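Local coordinates for CBS domain protein/ACT domain protein (Thermotoga maritima, PDB 1VR9), which is of unknown function but, as a CBS-pair protein with an ACT domain, may have a regulatory or magnesium-linked role, at residues D22-E27 with E103-V108. Sequence-based numbering, arbitrary orientation.
Sequences DFPMVE and EPYLPV
The carbonyl oxygen of Asp22 takes a short hydrogen bond from a water, 2.6 Å from Asp22 O to the water oxygen, and the same water is bonded to the hydroxyl of Tyr105, 3.0 Å from Tyr105 OH. This bridge spans the interface of a CBS domain pair: 22-27 runs into the first strand of one CBS motif, and 103-108 enters the central strand of the other motif's three-stranded sheet. The water sits in the plane of the tyrosine ring, at its edge.

All the apolar contact between the two segments falls on that ring, which reaches across to the loop just ahead of strand 25-27. Pro24 lies over one face and makes a CH-pi contact, its CD 3.7 Å from the ring centroid and 19° off the normal. The closest ring atom is CE2, 3.5 Å from Pro24 CD, with Pro24 CG a little farther out. Diagonally across the ring from CE2, Phe23 CB meets Tyr105 CD1 at 3.7 Å. Because Phe23 CG stands between its own N and carbonyl carbon (chi1 68°), the phenyl group turns away from the tyrosine and packs on Ile48 and Ala118, leaving the CB to do the touching. With an alanine in place of Tyr105, Pro24 CD would probably lose the aromatic face it lies over and the water bridge from Asp22 O to the hydroxyl would be broken, opening a gap between the two CBS motifs.

Asp22 and Pro24 are held within the first motif: Asp22 OD1 is hydrogen-bonded to Tyr42 OH, while the backbone of Pro24 pairs with Ile48 of the neighbouring parallel strand. Tyr105, by contrast, is tied across the pair a second time, its backbone N donating a hydrogen bond to Glu46 OE1 of the first motif.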
ATOM      1  N   ASP A  22      10.486  -1.232  -0.313  1.00 27.68           N
ATOM      2  CA  ASP A  22      10.400  -2.663  -0.037  1.00 28.32           C
ATOM      3  C   ASP A  22       8.969  -2.964   0.428  1.00 28.43           C
ATOM      4  O   ASP A  22       8.679  -3.074   1.628  1.00 29.98           O
ATOM      5  CB  ASP A  22      11.473  -3.031   1.016  1.00 28.42           C
ATOM      6  CG  ASP A  22      11.934  -4.495   0.937  1.00 30.94           C
ATOM      7  OD1 ASP A  22      11.397  -5.278   0.120  1.00 35.14           O
ATOM      8  OD2 ASP A  22      12.856  -4.855   1.706  1.00 29.62           O
ATOM      9  N   PHE A  23       8.057  -3.086  -0.541  1.00 27.24           N
ATOM     10  CA  PHE A  23       6.647  -3.372  -0.276  1.00 25.89           C
ATOM     11  C   PHE A  23       5.998  -4.082  -1.464  1.00 26.12           C
ATOM     12  O   PHE A  23       6.505  -3.968  -2.602  1.00 24.93           O
ATOM     13  CB  PHE A  23       5.900  -2.065   0.010  1.00 26.40           C
ATOM     14  CG  PHE A  23       5.784  -1.153  -1.171  1.00 24.63           C
ATOM     15  CD1 PHE A  23       6.802  -0.260  -1.480  1.00 27.51           C
ATOM     16  CD2 PHE A  23       4.640  -1.136  -1.955  1.00 26.70           C
ATOM     17  CE1 PHE A  23       6.716   0.586  -2.567  1.00 26.42           C
ATOM     18  CE2 PHE A  23       4.548  -0.274  -3.044  1.00 25.39           C
ATOM     19  CZ  PHE A  23       5.572   0.582  -3.344  1.00 26.47           C
ATOM     20  N   PRO A  24       4.877  -4.797  -1.219  1.00 25.46           N
ATOM     21  CA  PRO A  24       4.210  -5.545  -2.294  1.00 26.20           C
ATOM     22  C   PRO A  24       3.434  -4.633  -3.265  1.00 25.66           C
ATOM     23  O   PRO A  24       2.554  -3.892  -2.854  1.00 25.55           O
ATOM     24  CB  PRO A  24       3.265  -6.478  -1.541  1.00 26.46           C
ATOM     25  CG  PRO A  24       2.965  -5.752  -0.265  1.00 25.85           C
ATOM     26  CD  PRO A  24       4.192  -4.977   0.089  1.00 25.63           C
HETATM   27  N   MSE A  25       3.715  -4.754  -4.556  1.00 27.91           N
HETATM   28  CA  MSE A  25       3.101  -3.877  -5.557  1.00 28.52           C
HETATM   29  C   MSE A  25       2.812  -4.672  -6.834  1.00 27.78           C
HETATM   30  O   MSE A  25       3.658  -5.455  -7.273  1.00 28.41           O
HETATM   31  CB  MSE A  25       4.060  -2.711  -5.852  1.00 29.53           C
HETATM   32  CG  MSE A  25       3.544  -1.641  -6.820  0.50 31.41           C
HETATM   33 SE   MSE A  25       3.414  -2.167  -8.689  0.50 41.32          SE
HETATM   34  CE  MSE A  25       5.228  -2.776  -9.013  0.50 40.11           C
ATOM     35  N   VAL A  26       1.633  -4.459  -7.431  1.00 27.22           N
ATOM     36  CA  VAL A  26       1.370  -4.989  -8.773  1.00 26.63           C
ATOM     37  C   VAL A  26       0.705  -3.929  -9.629  1.00 26.36           C
ATOM     38  O   VAL A  26       0.186  -2.953  -9.103  1.00 24.42           O
ATOM     39  CB  VAL A  26       0.458  -6.261  -8.796  1.00 26.95           C
ATOM     40  CG1 VAL A  26       1.140  -7.421  -8.095  1.00 26.98           C
ATOM     41  CG2 VAL A  26      -0.930  -5.974  -8.243  1.00 27.86           C
ATOM     42  N   GLU A  27       0.692  -4.156 -10.935  1.00 26.49           N
ATOM     43  CA  GLU A  27      -0.059  -3.284 -11.855  1.00 26.76           C
ATOM     44  C   GLU A  27      -1.522  -3.730 -11.931  1.00 27.02           C
ATOM     45  O   GLU A  27      -1.829  -4.889 -11.688  1.00 26.87           O
ATOM     46  CB  GLU A  27       0.585  -3.316 -13.252  1.00 27.24           C
ATOM     47  CG  GLU A  27       0.039  -2.303 -14.274  1.00 29.05           C
ATOM     48  CD  GLU A  27      -1.076  -2.862 -15.153  1.00 32.32           C
ATOM     49  OE1 GLU A  27      -1.208  -4.109 -15.257  1.00 36.14           O
ATOM     50  OE2 GLU A  27      -1.825  -2.060 -15.740  1.00 34.86           O
ATOM     51  N   GLU A 103      -3.849  -1.392   7.563  1.00 24.77           N
ATOM     52  CA  GLU A 103      -3.178  -2.163   6.534  1.00 25.15           C
ATOM     53  C   GLU A 103      -1.699  -2.149   6.881  1.00 24.74           C
ATOM     54  O   GLU A 103      -1.228  -1.189   7.488  1.00 25.93           O
ATOM     55  CB  GLU A 103      -3.389  -1.499   5.169  1.00 25.82           C
ATOM     56  CG  GLU A 103      -4.813  -1.492   4.642  1.00 28.50           C
ATOM     57  CD  GLU A 103      -5.311  -2.850   4.211  1.00 35.15           C
ATOM     58  OE1 GLU A 103      -4.496  -3.712   3.808  1.00 38.62           O
ATOM     59  OE2 GLU A 103      -6.543  -3.077   4.311  1.00 38.65           O
ATOM     60  N   PRO A 104      -0.955  -3.200   6.515  1.00 24.18           N
ATOM     61  CA  PRO A 104       0.498  -3.212   6.780  1.00 24.08           C
ATOM     62  C   PRO A 104       1.344  -2.201   6.027  1.00 24.24           C
ATOM     63  O   PRO A 104       2.473  -1.935   6.462  1.00 24.52           O
ATOM     64  CB  PRO A 104       0.913  -4.619   6.372  1.00 23.65           C
ATOM     65  CG  PRO A 104      -0.113  -5.103   5.491  1.00 24.91           C
ATOM     66  CD  PRO A 104      -1.395  -4.470   5.912  1.00 24.54           C
ATOM     67  N   TYR A 105       0.842  -1.707   4.893  1.00 23.21           N
ATOM     68  CA  TYR A 105       1.526  -0.728   4.079  1.00 23.41           C
ATOM     69  C   TYR A 105       0.592   0.383   3.623  1.00 23.26           C
ATOM     70  O   TYR A 105      -0.482   0.120   3.049  1.00 23.59           O
ATOM     71  CB  TYR A 105       2.170  -1.383   2.856  1.00 24.38           C
ATOM     72  CG  TYR A 105       3.147  -2.462   3.190  1.00 24.67           C
ATOM     73  CD1 TYR A 105       4.482  -2.165   3.387  1.00 25.02           C
ATOM     74  CD2 TYR A 105       2.754  -3.797   3.263  1.00 25.98           C
ATOM     75  CE1 TYR A 105       5.411  -3.161   3.675  1.00 28.00           C
ATOM     76  CE2 TYR A 105       3.670  -4.795   3.558  1.00 27.80           C
ATOM     77  CZ  TYR A 105       4.992  -4.477   3.752  1.00 26.78           C
ATOM     78  OH  TYR A 105       5.900  -5.488   4.044  1.00 30.19           O
ATOM     79  N   LEU A 106       0.985   1.614   3.927  1.00 22.36           N
ATOM     80  CA  LEU A 106       0.250   2.818   3.560  1.00 22.33           C
ATOM     81  C   LEU A 106       0.885   3.440   2.289  1.00 22.33           C
ATOM     82  O   LEU A 106       2.078   3.807   2.275  1.00 21.54           O
ATOM     83  CB  LEU A 106       0.252   3.817   4.722  1.00 22.48           C
ATOM     84  CG  LEU A 106      -0.265   5.223   4.452  1.00 22.31           C
ATOM     85  CD1 LEU A 106      -1.722   5.223   4.061  1.00 24.16           C
ATOM     86  CD2 LEU A 106      -0.064   6.099   5.667  1.00 22.07           C
ATOM     87  N   PRO A 107       0.117   3.499   1.192  1.00 22.12           N
ATOM     88  CA  PRO A 107       0.634   4.121  -0.019  1.00 22.26           C
ATOM     89  C   PRO A 107       1.025   5.589   0.163  1.00 22.48           C
ATOM     90  O   PRO A 107       0.342   6.325   0.879  1.00 22.85           O
ATOM     91  CB  PRO A 107      -0.540   3.976  -1.011  1.00 23.34           C
ATOM     92  CG  PRO A 107      -1.277   2.835  -0.545  1.00 22.54           C
ATOM     93  CD  PRO A 107      -1.219   2.927   0.957  1.00 22.26           C
ATOM     94  N   VAL A 108       2.143   5.970  -0.451  1.00 22.52           N
ATOM     95  CA  VAL A 108       2.642   7.349  -0.481  1.00 22.46           C
ATOM     96  C   VAL A 108       2.662   7.849  -1.914  1.00 22.64           C
ATOM     97  O   VAL A 108       3.166   7.174  -2.809  1.00 22.67           O
ATOM     98  CB  VAL A 108       4.066   7.452   0.138  1.00 21.96           C
ATOM     99  CG1 VAL A 108       4.606   8.867   0.052  1.00 21.80           C
ATOM    100  CG2 VAL A 108       4.032   6.946   1.588  1.00 22.69           C
TER
HETATM  101  O   HOH W   1       8.691  -4.531   3.753  1.00 27.22           O